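Local coordinates for protein neutral ceramidase (Pseudomonas aeruginosa, PDB 2ZWS) that hydrolyses the N-acyl bond of ceramides to give sphingosine and free fatty acid, using a bound zinc ion, and also catalyses the reverse synthesis, at residues Q40-F45 with V57-D62; G196-F201 with V238-Q243; A12-E17 with D128-S133; G64-A69 with M92-H97; Q68-K73 with N124-G129. One frame throughout, in Å; residues are numbered along the deposited sequence.

Contact 1: Q40-F45 with V57-D62. With FMT (formic acid), chain E.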
# COMPACT_ATOMS: atom_id res chain seq x y z
N GLN A 40 -4.61 2.16 -8.16
CA GLN A 40 -4.39 2.07 -6.73
C GLN A 40 -5.61 2.63 -5.99
O GLN A 40 -6.13 3.70 -6.37
CB GLN A 40 -3.17 2.92 -6.36
CG GLN A 40 -1.88 2.45 -7.05
CD GLN A 40 -0.76 3.43 -6.83
OE1 GLN A 40 0.04 3.26 -5.91
NE2 GLN A 40 -0.72 4.46 -7.59
N TRP A 41 -6.03 1.94 -4.93
CA TRP A 41 -7.25 2.32 -4.19
C TRP A 41 -6.99 2.41 -2.70
O TRP A 41 -6.07 1.72 -2.14
CB TRP A 41 -8.37 1.26 -4.42
CG TRP A 41 -8.65 1.13 -5.90
CD1 TRP A 41 -8.06 0.26 -6.78
CD2 TRP A 41 -9.58 1.91 -6.66
NE1 TRP A 41 -8.56 0.47 -8.06
CE2 TRP A 41 -9.49 1.48 -8.01
CE3 TRP A 41 -10.47 2.94 -6.34
CZ2 TRP A 41 -10.27 2.04 -9.02
CZ3 TRP A 41 -11.24 3.50 -7.34
CH2 TRP A 41 -11.13 3.06 -8.67
N ALA A 42 -7.74 3.31 -2.07
CA ALA A 42 -7.91 3.31 -0.62
C ALA A 42 -9.24 2.61 -0.34
O ALA A 42 -10.27 2.94 -0.94
CB ALA A 42 -7.97 4.73 -0.09
N ARG A 43 -9.21 1.66 0.58
CA ARG A 43 -10.41 0.89 0.96
C ARG A 43 -10.64 1.15 2.43
O ARG A 43 -9.79 0.82 3.27
CB ARG A 43 -10.15 -0.61 0.70
CG ARG A 43 -10.18 -0.98 -0.78
CD ARG A 43 -9.78 -2.45 -1.03
NE ARG A 43 -9.94 -2.83 -2.44
CZ ARG A 43 -8.98 -2.69 -3.36
NH1 ARG A 43 -7.80 -2.19 -3.00
NH2 ARG A 43 -9.19 -3.06 -4.63
N ALA A 44 -11.76 1.78 2.75
CA ALA A 44 -12.06 2.25 4.10
C ALA A 44 -13.15 1.43 4.74
O ALA A 44 -14.17 1.11 4.07
CB ALA A 44 -12.50 3.72 4.08
N PHE A 45 -12.97 1.16 6.03
CA PHE A 45 -13.91 0.32 6.79
C PHE A 45 -14.24 1.10 8.04
O PHE A 45 -13.40 1.23 8.94
CB PHE A 45 -13.27 -1.02 7.16
CG PHE A 45 -12.86 -1.83 5.97
CD1 PHE A 45 -11.71 -1.50 5.24
CD2 PHE A 45 -13.65 -2.90 5.54
CE1 PHE A 45 -11.33 -2.25 4.13
CE2 PHE A 45 -13.27 -3.66 4.41
CZ PHE A 45 -12.12 -3.34 3.72
N VAL A 57 -12.29 4.01 12.16
CA VAL A 57 -12.12 3.77 10.72
C VAL A 57 -10.71 3.24 10.44
O VAL A 57 -9.70 3.76 10.94
CB VAL A 57 -12.52 5.01 9.85
CG1 VAL A 57 -11.67 6.23 10.18
CG2 VAL A 57 -12.46 4.67 8.36
N TYR A 58 -10.68 2.16 9.66
CA TYR A 58 -9.45 1.54 9.18
C TYR A 58 -9.41 1.67 7.66
O TYR A 58 -10.41 1.39 6.99
CB TYR A 58 -9.43 0.05 9.59
CG TYR A 58 -8.34 -0.74 8.94
CD1 TYR A 58 -8.54 -1.41 7.73
CD2 TYR A 58 -7.09 -0.79 9.54
CE1 TYR A 58 -7.53 -2.13 7.12
CE2 TYR A 58 -6.04 -1.53 8.95
CZ TYR A 58 -6.27 -2.18 7.74
OH TYR A 58 -5.24 -2.89 7.16
N VAL A 59 -8.31 2.20 7.14
CA VAL A 59 -8.15 2.35 5.69
C VAL A 59 -6.91 1.60 5.24
O VAL A 59 -5.82 1.82 5.78
CB VAL A 59 -8.06 3.86 5.24
CG1 VAL A 59 -8.03 3.96 3.73
CG2 VAL A 59 -9.23 4.71 5.81
N ASN A 60 -7.07 0.67 4.29
CA ASN A 60 -5.90 0.03 3.70
C ASN A 60 -5.69 0.58 2.28
O ASN A 60 -6.65 0.75 1.53
CB ASN A 60 -6.02 -1.51 3.67
CG ASN A 60 -4.69 -2.20 3.47
OD1 ASN A 60 -3.69 -1.92 4.14
ND2 ASN A 60 -4.69 -3.16 2.57
N THR A 61 -4.44 0.92 1.95
CA THR A 61 -4.13 1.62 0.72
C THR A 61 -3.16 0.81 -0.17
O THR A 61 -2.20 0.16 0.32
CB THR A 61 -3.48 3.01 1.02
OG1 THR A 61 -2.22 2.83 1.71
CG2 THR A 61 -4.46 3.92 1.83
N ASP A 62 -3.41 0.88 -1.48
CA ASP A 62 -2.53 0.26 -2.47
C ASP A 62 -1.26 1.12 -2.72
O ASP A 62 -1.05 1.63 -3.83
CB ASP A 62 -3.28 0.03 -3.79
CG ASP A 62 -4.38 -1.03 -3.72
OD1 ASP A 62 -4.17 -2.11 -3.12
OD2 ASP A 62 -5.45 -0.81 -4.34
C FMT E . -5.75 -4.58 -0.68
O1 FMT E . -5.32 -4.45 -1.88
O2 FMT E . -6.10 -3.72 0.18
O HOH W 1 -6.65 -0.95 -0.76
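D62 reaches across to W41 and R43 through a single carboxylate oxygen. On its anti side OD2 takes the backbone N-H of W41, with W41 N to D62 OD2 at 2.9 Å. On its syn side it meets the guanidinium, R43 NH1 to D62 OD2 measuring 3.0 Å in a salt bridge. The carboxylate comes to the guanidinium's edge with its own plane turned by 71°. R43 sets CG anti to the carbonyl carbon (chi1 -74°) and runs extended to NE, beyond which the guanidinium turns toward D62. E228 forms a second salt bridge at NE, while NH1 also donates to a water, 2.8 Å from R43 NH1, within hydrogen-bonding distance of N60 O and of a formic acid molecule. N60, an inferred substrate-binding residue, swings CG anti to its backbone N (chi1 -163°), and its ND2 donates to O2 of that formic acid at 2.8 Å. Farther along the same face, F45 and Y58 lie side by side and point the same way, CD1 to CD1 4.0 Å apart. The other face carries small, mostly apolar side chains: the two methyls of V59 divide between A42 and A44, with V59 CG2 3.8 Å from A44 CB. Helix 120-138 packs on this face through S133, whereas strand 238-242 approaches R43, F45 and Y58. The hairpin of strands 41-49 and 55-61 is flanked in the sheet by strands 5-13 and 91-95.

Contact 2: G196-F201 with V238-Q243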
# COMPACT_ATOMS: atom_id res chain seq x y z
N GLY A 196 -18.07 -7.37 2.87
CA GLY A 196 -16.68 -6.98 2.66
C GLY A 196 -15.83 -7.75 3.65
O GLY A 196 -16.36 -8.48 4.52
N ALA A 197 -14.52 -7.56 3.56
CA ALA A 197 -13.59 -8.31 4.40
C ALA A 197 -12.23 -7.66 4.39
O ALA A 197 -11.82 -7.06 3.40
CB ALA A 197 -13.49 -9.75 3.93
N ILE A 198 -11.52 -7.84 5.50
CA ILE A 198 -10.10 -7.47 5.58
C ILE A 198 -9.32 -8.75 5.90
O ILE A 198 -9.61 -9.44 6.88
CB ILE A 198 -9.82 -6.42 6.70
CG1 ILE A 198 -10.72 -5.17 6.56
CG2 ILE A 198 -8.31 -6.09 6.74
CD1 ILE A 198 -10.81 -4.37 7.86
N SER A 199 -8.35 -9.06 5.04
CA SER A 199 -7.41 -10.18 5.25
C SER A 199 -6.04 -9.64 5.68
O SER A 199 -5.53 -8.69 5.06
CB SER A 199 -7.23 -10.98 3.94
OG SER A 199 -6.01 -11.69 3.91
N TRP A 200 -5.45 -10.21 6.73
CA TRP A 200 -4.09 -9.83 7.14
C TRP A 200 -3.19 -11.04 6.96
O TRP A 200 -3.45 -12.12 7.51
CB TRP A 200 -4.02 -9.44 8.62
CG TRP A 200 -4.64 -8.12 8.96
CD1 TRP A 200 -4.01 -6.91 8.96
CD2 TRP A 200 -5.99 -7.89 9.41
NE1 TRP A 200 -4.89 -5.92 9.35
CE2 TRP A 200 -6.10 -6.49 9.64
CE3 TRP A 200 -7.10 -8.72 9.65
CZ2 TRP A 200 -7.29 -5.89 10.10
CZ3 TRP A 200 -8.31 -8.11 10.10
CH2 TRP A 200 -8.38 -6.70 10.32
N PHE A 201 -2.14 -10.86 6.18
CA PHE A 201 -1.19 -11.94 5.91
C PHE A 201 0.13 -11.30 5.43
O PHE A 201 0.09 -10.42 4.58
CB PHE A 201 -1.72 -12.90 4.83
CG PHE A 201 -0.72 -13.93 4.41
CD1 PHE A 201 -0.07 -13.81 3.18
CD2 PHE A 201 -0.44 -15.04 5.21
CE1 PHE A 201 0.88 -14.74 2.78
CE2 PHE A 201 0.54 -16.00 4.82
CZ PHE A 201 1.18 -15.85 3.60
N VAL A 238 -16.15 -4.75 -0.82
CA VAL A 238 -14.80 -4.22 -0.58
C VAL A 238 -13.98 -5.26 0.15
O VAL A 238 -14.34 -5.69 1.25
CB VAL A 238 -14.83 -2.89 0.20
CG1 VAL A 238 -13.40 -2.34 0.40
CG2 VAL A 238 -15.71 -1.85 -0.55
N ALA A 239 -12.89 -5.64 -0.48
CA ALA A 239 -11.93 -6.61 0.09
C ALA A 239 -10.56 -5.97 0.19
O ALA A 239 -9.98 -5.59 -0.81
CB ALA A 239 -11.81 -7.83 -0.79
N ALA A 240 -10.08 -5.83 1.42
CA ALA A 240 -8.71 -5.34 1.66
C ALA A 240 -7.78 -6.52 1.99
O ALA A 240 -8.11 -7.37 2.79
CB ALA A 240 -8.68 -4.31 2.80
N PHE A 241 -6.60 -6.55 1.36
CA PHE A 241 -5.55 -7.46 1.74
C PHE A 241 -4.44 -6.64 2.36
O PHE A 241 -3.72 -5.88 1.66
CB PHE A 241 -5.08 -8.28 0.53
CG PHE A 241 -6.04 -9.37 0.20
CD1 PHE A 241 -7.22 -9.05 -0.47
CD2 PHE A 241 -5.82 -10.68 0.62
CE1 PHE A 241 -8.18 -10.05 -0.75
CE2 PHE A 241 -6.77 -11.68 0.33
CZ PHE A 241 -7.95 -11.35 -0.32
N ALA A 242 -4.33 -6.76 3.69
CA ALA A 242 -3.40 -6.00 4.52
C ALA A 242 -2.18 -6.84 4.94
O ALA A 242 -2.19 -8.09 4.83
CB ALA A 242 -4.10 -5.49 5.77
N GLN A 243 -1.14 -6.15 5.37
CA GLN A 243 0.10 -6.79 5.86
C GLN A 243 0.09 -7.05 7.36
O GLN A 243 -0.67 -6.43 8.10
CB GLN A 243 1.32 -5.88 5.58
CG GLN A 243 1.59 -5.70 4.10
CD GLN A 243 2.24 -6.90 3.45
OE1 GLN A 243 2.49 -7.95 4.10
NE2 GLN A 243 2.57 -6.74 2.17
O HOH W 2 -3.73 -10.10 3.25
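S199 is engaged by its neighbour strand through both backbone polar atoms: S199 N donates to A240 O at 2.8 Å, almost straight at 175°, and S199 O accepts from A242 N at 2.7 Å. The same parallel ladder runs on in both directions. A197 N gives to V238 O, A240 N gives to A197 O, and F201 N reaches A242 O at 3.1 Å. A242 O has a further donor, a water at 3.0 Å that also bonds S199 OG, so the serine hydroxyl is tied back to the strand opposite. The same OG lies obliquely beside the F241 ring, 3.4 Å from CD2. On the other face W200 places CD1 3.5 Å from A242 CB, while I198 CG2 sits over the rim of the indole. Groups directed outward from the pair find partners elsewhere: A239 N donates to E228, A239 O accepts from S224, and Q243 NE2 donates to the carbonyls of T96 and V203. Q243 thereby joins the end of this strand to the segment carrying a zinc ligand. Strand 181-189 bonds the other edge of strand 194-200 through its backbone. With most main-chain polarity met by these ladders, the A240 and A242 face can stay buried while small and apolar.

Contact 3: A12-E17 with D128-S133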
# COMPACT_ATOMS: atom_id res chain seq x y z
N ALA A 12 -11.86 4.38 -2.91
CA ALA A 12 -11.59 5.55 -3.77
C ALA A 12 -10.20 5.51 -4.36
O ALA A 12 -9.29 4.93 -3.81
CB ALA A 12 -11.79 6.85 -3.02
N ASP A 13 -10.09 6.12 -5.53
CA ASP A 13 -8.90 6.08 -6.37
C ASP A 13 -7.80 6.98 -5.79
O ASP A 13 -8.06 8.17 -5.50
CB ASP A 13 -9.37 6.59 -7.73
CG ASP A 13 -8.31 6.52 -8.83
OD1 ASP A 13 -7.13 6.17 -8.58
OD2 ASP A 13 -8.68 6.81 -10.00
N ILE A 14 -6.59 6.41 -5.56
CA ILE A 14 -5.45 7.17 -5.07
C ILE A 14 -4.28 7.07 -6.06
O ILE A 14 -3.10 7.28 -5.69
CB ILE A 14 -4.99 6.70 -3.68
CG1 ILE A 14 -4.77 5.17 -3.65
CG2 ILE A 14 -5.96 7.09 -2.60
CD1 ILE A 14 -4.12 4.64 -2.31
N THR A 15 -4.59 6.75 -7.32
CA THR A 15 -3.52 6.56 -8.34
C THR A 15 -2.84 7.90 -8.63
O THR A 15 -3.51 8.90 -8.89
CB THR A 15 -4.11 6.02 -9.65
OG1 THR A 15 -4.92 4.86 -9.39
CG2 THR A 15 -2.98 5.62 -10.62
N GLY A 16 -1.53 7.90 -8.63
CA GLY A 16 -0.77 9.10 -8.87
C GLY A 16 -0.29 9.20 -10.31
O GLY A 16 -0.88 8.65 -11.21
N GLU A 17 0.83 9.90 -10.50
CA GLU A 17 1.28 10.28 -11.85
C GLU A 17 1.73 9.06 -12.65
O GLU A 17 2.64 8.33 -12.21
CB GLU A 17 2.40 11.31 -11.71
CG GLU A 17 1.89 12.66 -11.15
CD GLU A 17 2.98 13.52 -10.53
OE1 GLU A 17 3.47 13.22 -9.41
OE2 GLU A 17 3.34 14.51 -11.19
N ASP A 128 -6.20 13.03 -0.99
CA ASP A 128 -7.59 13.29 -1.40
C ASP A 128 -8.37 12.00 -1.53
O ASP A 128 -9.54 11.95 -1.15
CB ASP A 128 -7.66 14.03 -2.73
CG ASP A 128 -7.21 15.47 -2.63
OD1 ASP A 128 -7.03 15.99 -1.50
OD2 ASP A 128 -7.02 16.09 -3.70
N GLY A 129 -7.76 10.96 -2.09
CA GLY A 129 -8.47 9.69 -2.26
C GLY A 129 -8.69 8.94 -0.95
O GLY A 129 -9.73 8.27 -0.77
N ILE A 130 -7.75 9.05 -0.02
CA ILE A 130 -7.97 8.44 1.31
C ILE A 130 -9.18 9.11 1.96
O ILE A 130 -10.12 8.44 2.47
CB ILE A 130 -6.73 8.57 2.21
CG1 ILE A 130 -5.63 7.63 1.69
CG2 ILE A 130 -7.07 8.25 3.69
CD1 ILE A 130 -4.21 7.80 2.33
N VAL A 131 -9.20 10.44 1.93
CA VAL A 131 -10.35 11.15 2.50
C VAL A 131 -11.66 10.75 1.77
O VAL A 131 -12.66 10.46 2.40
CB VAL A 131 -10.12 12.68 2.48
CG1 VAL A 131 -11.42 13.44 2.90
CG2 VAL A 131 -8.95 13.06 3.38
N ARG A 132 -11.63 10.66 0.44
CA ARG A 132 -12.83 10.30 -0.32
C ARG A 132 -13.29 8.89 0.05
O ARG A 132 -14.47 8.61 0.14
CB ARG A 132 -12.51 10.38 -1.81
CG ARG A 132 -13.73 10.30 -2.73
CD ARG A 132 -13.32 10.39 -4.25
NE ARG A 132 -12.19 11.30 -4.46
CZ ARG A 132 -10.96 10.94 -4.87
NH1 ARG A 132 -10.66 9.67 -5.23
NH2 ARG A 132 -10.04 11.90 -4.94
N SER A 133 -12.35 7.98 0.32
CA SER A 133 -12.75 6.59 0.67
C SER A 133 -13.53 6.57 2.00
O SER A 133 -14.52 5.82 2.15
CB SER A 133 -11.55 5.64 0.69
OG SER A 133 -10.75 5.85 1.83
O HOH W 3 -7.16 10.93 -5.63
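R132 lies over A12 with its aliphatic part and reaches D13 with its charged end. Its CB starts 3.8 Å from A12 CB. CG, anti to the backbone N (chi1 -169°), and CD both continue past the same methyl, each 4.0 Å from A12 CB. A bend at chi3 (-36°) then turns NE back, and the guanidinium lies with the rim of one face over G129 CA of its own helix. At the tip, NH1 donates to D13 O at 3.0 Å; the carbonyl is met in its plane, on a lone pair, and lies close to the guanidinium plane as well. NH2 donates to a water 3.1 Å from R132 NH2, and that water donates to D13 O at 2.9 Å, so one carbonyl is held both directly and through solvent. NH1 also makes a salt bridge to E556, whose carboxylate accepts from D13 N too.

Beneath the arginine, A12 CB rests 3.4 Å from G129 O and also touches the start of S133. I14 CG2 is 3.6 Å from G129 CA, where the glycine's bare backbone lets the chain come close to the helix. S133 turns its hydroxyl back onto I130 O within the helix. Within the 12-17 segment, D13 OD1 accepts from both N and OG1 of T15, while OD2 pairs with R39. The backbone bond makes an Asx turn just where strand 5-13 ends. A helix packed against the end of a sheet strand, with A12, G129 and S133 allowing close approach, belongs to the layered alpha/beta packing of this N-terminal region.

Contact 4: G64-A69 with M92-H97. With ZN (zinc ion), chain B; FMT (formic acid), chain D.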
# COMPACT_ATOMS: atom_id res chain seq x y z
N GLY A 64 3.16 1.81 -1.39
CA GLY A 64 4.35 1.22 -0.79
C GLY A 64 4.34 1.38 0.71
O GLY A 64 4.77 0.49 1.46
N MET A 65 3.81 2.52 1.16
CA MET A 65 3.74 2.78 2.60
C MET A 65 2.84 3.97 2.84
O MET A 65 2.42 4.65 1.88
CB MET A 65 5.13 2.99 3.19
CG MET A 65 5.99 3.90 2.41
SD MET A 65 6.87 3.23 0.94
CE MET A 65 8.02 2.05 1.60
N ILE A 66 2.49 4.20 4.10
CA ILE A 66 1.76 5.44 4.38
C ILE A 66 2.63 6.34 5.23
O ILE A 66 2.87 6.15 6.41
CB ILE A 66 0.33 5.29 4.93
CG1 ILE A 66 0.38 4.49 6.21
CG2 ILE A 66 -0.61 4.67 3.88
CD1 ILE A 66 0.27 3.10 5.94
N PHE A 67 3.14 7.33 4.55
CA PHE A 67 4.11 8.20 5.17
C PHE A 67 3.47 9.17 6.15
O PHE A 67 2.29 9.52 6.01
CB PHE A 67 4.84 9.00 4.09
CG PHE A 67 5.75 8.16 3.20
CD1 PHE A 67 5.46 8.07 1.84
CD2 PHE A 67 6.84 7.44 3.73
CE1 PHE A 67 6.26 7.35 0.98
CE2 PHE A 67 7.68 6.69 2.86
CZ PHE A 67 7.38 6.67 1.47
N GLN A 68 4.25 9.62 7.13
CA GLN A 68 3.77 10.59 8.10
C GLN A 68 3.10 11.81 7.45
O GLN A 68 2.05 12.27 7.93
CB GLN A 68 4.90 11.01 9.03
CG GLN A 68 4.46 11.94 10.10
CD GLN A 68 5.33 11.78 11.33
OE1 GLN A 68 6.39 12.43 11.47
NE2 GLN A 68 4.94 10.84 12.20
N ALA A 69 3.66 12.31 6.36
CA ALA A 69 3.06 13.48 5.70
C ALA A 69 1.59 13.27 5.24
O ALA A 69 0.74 14.18 5.33
CB ALA A 69 3.94 13.89 4.51
N MET A 92 -7.03 4.70 11.40
CA MET A 92 -5.80 3.94 11.13
C MET A 92 -5.61 3.84 9.64
O MET A 92 -6.51 3.41 8.93
CB MET A 92 -5.85 2.53 11.74
CG MET A 92 -4.56 1.75 11.58
SD MET A 92 -4.62 0.10 12.33
CE MET A 92 -4.83 0.50 14.07
N LEU A 93 -4.42 4.21 9.17
CA LEU A 93 -4.10 4.13 7.74
C LEU A 93 -2.99 3.12 7.56
O LEU A 93 -2.00 3.19 8.27
CB LEU A 93 -3.61 5.50 7.24
CG LEU A 93 -4.49 6.73 7.50
CD1 LEU A 93 -3.83 7.96 6.87
CD2 LEU A 93 -5.92 6.57 6.95
N ALA A 94 -3.15 2.16 6.66
CA ALA A 94 -2.13 1.15 6.44
C ALA A 94 -1.93 0.95 4.95
O ALA A 94 -2.74 1.40 4.13
CB ALA A 94 -2.53 -0.13 7.10
N ALA A 95 -0.82 0.32 4.58
CA ALA A 95 -0.49 0.12 3.17
C ALA A 95 -0.21 -1.36 2.88
O ALA A 95 0.27 -2.11 3.75
CB ALA A 95 0.75 0.93 2.86
N THR A 96 -0.42 -1.72 1.61
CA THR A 96 -0.18 -3.08 1.15
C THR A 96 1.31 -3.34 0.84
O THR A 96 1.73 -4.51 0.68
CB THR A 96 -0.90 -3.34 -0.19
OG1 THR A 96 -0.39 -2.40 -1.16
CG2 THR A 96 -2.42 -3.28 -0.05
N HIS A 97 2.09 -2.26 0.70
CA HIS A 97 3.53 -2.36 0.38
C HIS A 97 3.79 -2.80 -1.06
O HIS A 97 4.81 -3.43 -1.37
CB HIS A 97 4.26 -3.24 1.38
CG HIS A 97 5.73 -3.03 1.45
ND1 HIS A 97 6.32 -1.78 1.39
CD2 HIS A 97 6.74 -3.91 1.71
CE1 HIS A 97 7.63 -1.92 1.54
NE2 HIS A 97 7.91 -3.20 1.75
ZN ZN B . 9.87 -3.90 2.36
C FMT D . 7.68 8.76 6.81
O1 FMT D . 6.68 8.34 7.44
O2 FMT D . 7.66 9.76 6.06
O HOH W 4 10.66 -3.11 0.56
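G64 and H97 meet at the zinc-site end of a beta-alpha-beta unit, where the connection leaving strand 55-61 passes the end of strand 91-95. H97 ND1 donates to G64 O at 2.7 Å with an angle of 163°. The carbonyl is met in its plane on a lone pair, and its oxygen lies close to the imidazole plane. G64 O also receives a CA-H contact from H97, 3.3 Å from its CA. On the far side of the ring NE2 binds zinc at 2.2 Å, so the glycine carbonyl is a second-shell partner that helps fix the ring's rotation. H204, E411, Y448 and a water complete the metal site. M65, its side chain bent at chi2 and chi3, brings CE to the edge of the imidazole, 4.0 Å from H97 CE1.

The crossover runs from strand 55-61 through helix 68-81 to strand 91-95, and its first loop packs back on the last strand. Here A95 CB lies 3.5 Å from M65 CA. I66 points toward the strand over L93 and A94, although its second deposited conformer and an impossibly short CD1 approach make the details there doubtful. F67 occupies the N-cap position before the helix. Q68 N, in the helix's first turn, donates to formic acid O1 at 2.8 Å, and that molecule, probably from the crystallisation liquor, is also held by S106 and Y445, both inferred, like Q68, to bind substrate.

Contact 5: Q68-K73 with N124-G129. With FMT (formic acid), chain D.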
# COMPACT_ATOMS: atom_id res chain seq x y z
N GLN A 68 4.25 9.62 7.13
CA GLN A 68 3.77 10.59 8.10
C GLN A 68 3.10 11.81 7.45
O GLN A 68 2.05 12.27 7.93
CB GLN A 68 4.90 11.01 9.03
CG GLN A 68 4.46 11.94 10.10
CD GLN A 68 5.33 11.78 11.33
OE1 GLN A 68 6.39 12.43 11.47
NE2 GLN A 68 4.94 10.84 12.20
N ALA A 69 3.66 12.31 6.36
CA ALA A 69 3.06 13.48 5.70
C ALA A 69 1.59 13.27 5.24
O ALA A 69 0.74 14.18 5.33
CB ALA A 69 3.94 13.89 4.51
N VAL A 70 1.32 12.07 4.72
CA VAL A 70 -0.02 11.67 4.32
C VAL A 70 -0.90 11.58 5.56
O VAL A 70 -2.00 12.13 5.57
CB VAL A 70 0.05 10.33 3.54
CG1 VAL A 70 -1.37 9.78 3.27
CG2 VAL A 70 0.84 10.53 2.23
N HIS A 71 -0.45 10.86 6.59
CA HIS A 71 -1.23 10.72 7.83
C HIS A 71 -1.63 12.08 8.39
O HIS A 71 -2.82 12.33 8.68
CB HIS A 71 -0.38 9.92 8.82
CG HIS A 71 -1.01 9.74 10.15
ND1 HIS A 71 -0.47 10.28 11.30
CD2 HIS A 71 -2.10 9.02 10.55
CE1 HIS A 71 -1.21 9.94 12.34
NE2 HIS A 71 -2.20 9.17 11.91
N LEU A 72 -0.68 13.00 8.48
CA LEU A 72 -0.94 14.31 9.08
C LEU A 72 -1.96 15.11 8.27
O LEU A 72 -2.82 15.75 8.84
CB LEU A 72 0.37 15.10 9.24
CG LEU A 72 1.36 14.50 10.24
CD1 LEU A 72 2.72 15.24 10.21
CD2 LEU A 72 0.80 14.47 11.67
N LYS A 73 -1.84 15.07 6.95
CA LYS A 73 -2.72 15.86 6.09
C LYS A 73 -4.10 15.24 6.04
O LYS A 73 -5.09 15.96 6.06
CB LYS A 73 -2.13 16.02 4.68
CG LYS A 73 -2.96 16.94 3.76
CD LYS A 73 -2.98 18.41 4.25
CE LYS A 73 -3.30 19.35 3.10
NZ LYS A 73 -2.38 19.10 1.95
N ASN A 124 -0.90 14.75 -3.29
CA ASN A 124 -2.24 15.29 -3.14
C ASN A 124 -3.31 14.28 -3.54
O ASN A 124 -4.38 14.24 -2.91
CB ASN A 124 -2.41 16.57 -3.97
CG ASN A 124 -1.62 17.78 -3.46
OD1 ASN A 124 -1.41 18.76 -4.21
ND2 ASN A 124 -1.28 17.78 -2.20
N ALA A 125 -3.07 13.49 -4.59
CA ALA A 125 -4.06 12.47 -5.02
C ALA A 125 -4.27 11.42 -3.94
O ALA A 125 -5.39 10.89 -3.78
CB ALA A 125 -3.63 11.81 -6.31
N ILE A 126 -3.17 11.07 -3.26
CA ILE A 126 -3.22 10.05 -2.20
C ILE A 126 -4.05 10.56 -1.01
O ILE A 126 -5.00 9.90 -0.56
CB ILE A 126 -1.81 9.60 -1.80
CG1 ILE A 126 -1.18 8.83 -2.96
CG2 ILE A 126 -1.82 8.80 -0.50
CD1 ILE A 126 0.33 8.59 -2.81
N VAL A 127 -3.74 11.78 -0.57
CA VAL A 127 -4.47 12.38 0.54
C VAL A 127 -5.95 12.49 0.19
O VAL A 127 -6.84 12.08 0.94
CB VAL A 127 -3.93 13.78 0.89
CG1 VAL A 127 -4.87 14.52 1.88
CG2 VAL A 127 -2.49 13.62 1.46
N ASP A 128 -6.20 13.03 -0.99
CA ASP A 128 -7.59 13.29 -1.40
C ASP A 128 -8.37 12.00 -1.53
O ASP A 128 -9.54 11.95 -1.15
CB ASP A 128 -7.66 14.03 -2.73
CG ASP A 128 -7.21 15.47 -2.63
OD1 ASP A 128 -7.03 15.99 -1.50
OD2 ASP A 128 -7.02 16.09 -3.70
N GLY A 129 -7.76 10.96 -2.09
CA GLY A 129 -8.47 9.69 -2.26
C GLY A 129 -8.69 8.94 -0.95
O GLY A 129 -9.73 8.27 -0.77
C FMT D . 7.68 8.76 6.81
O1 FMT D . 6.68 8.34 7.44
O2 FMT D . 7.66 9.76 6.06
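V70 overlaps the CG2 branch methyl of I126, the two side chains crossing at about a right angle. V70 CG1, anti to the backbone N (chi1 172°), comes 3.9 Å from I126 CG2. The other V70 methyl is a little farther off, CG2 standing 4.2 Å from the same I126 CG2, so the isoleucine's branch methyl faces both valine methyls. V127 is the next point of contact. Its CG2 lies 4.3 Å from V70 CA, touching the backbone of helix 68-81 as well as its side chain, and V70 and V127 have the closest CA atoms of the two segments, 5.9 Å apart.

One turn further along, K73 crosses V127, again at about a right angle. K73 CG is 3.6 Å from V127 CG1, and K73 CB 4.0 Å from V127 CG2, which puts the lysine's aliphatic base against both methyls. These K73 distances are those of one of two deposited conformers. What joins the segments is dispersion between aliphatic groups, most of it buried, with the polar residues K73 and N124 toward the partly exposed border.

The segment axes pass 9.6 Å apart at an angle of 43°, both running in roughly the same sense. F123, one turn before V127, extends the interface to A69, V70 and K73, and I130, one turn after I126, also meets V70. This is a helix-helix contact within the helical layer of an alpha/beta fold: the crossover helix of a beta-alpha-beta unit and a later helix, side by side over one face of the central sheet.

All five contacts lie in the N-terminal ceramidase domain. Contact 1 is the central hairpin: strand 5-13 of contact 3 and strand 91-95 of contact 4 flank it in a curled mixed sheet that also holds both strands of contact 2, bringing 238-242 over one face, with helix 120-138 on the other. Contacts 3 and 5 share that helix, their centres 9 Å apart; contacts 4 and 5 share helix 68-81. Contacts 2 and 5 are most distant, about 21 Å between centres. Along the chain, contact 3 encloses contacts 1 and 4, contact 5 ends on the same helix, sharing D128 and G129, and contact 2 follows. Hairpin, crossover and parallel pair converge near the zinc and inferred substrate site.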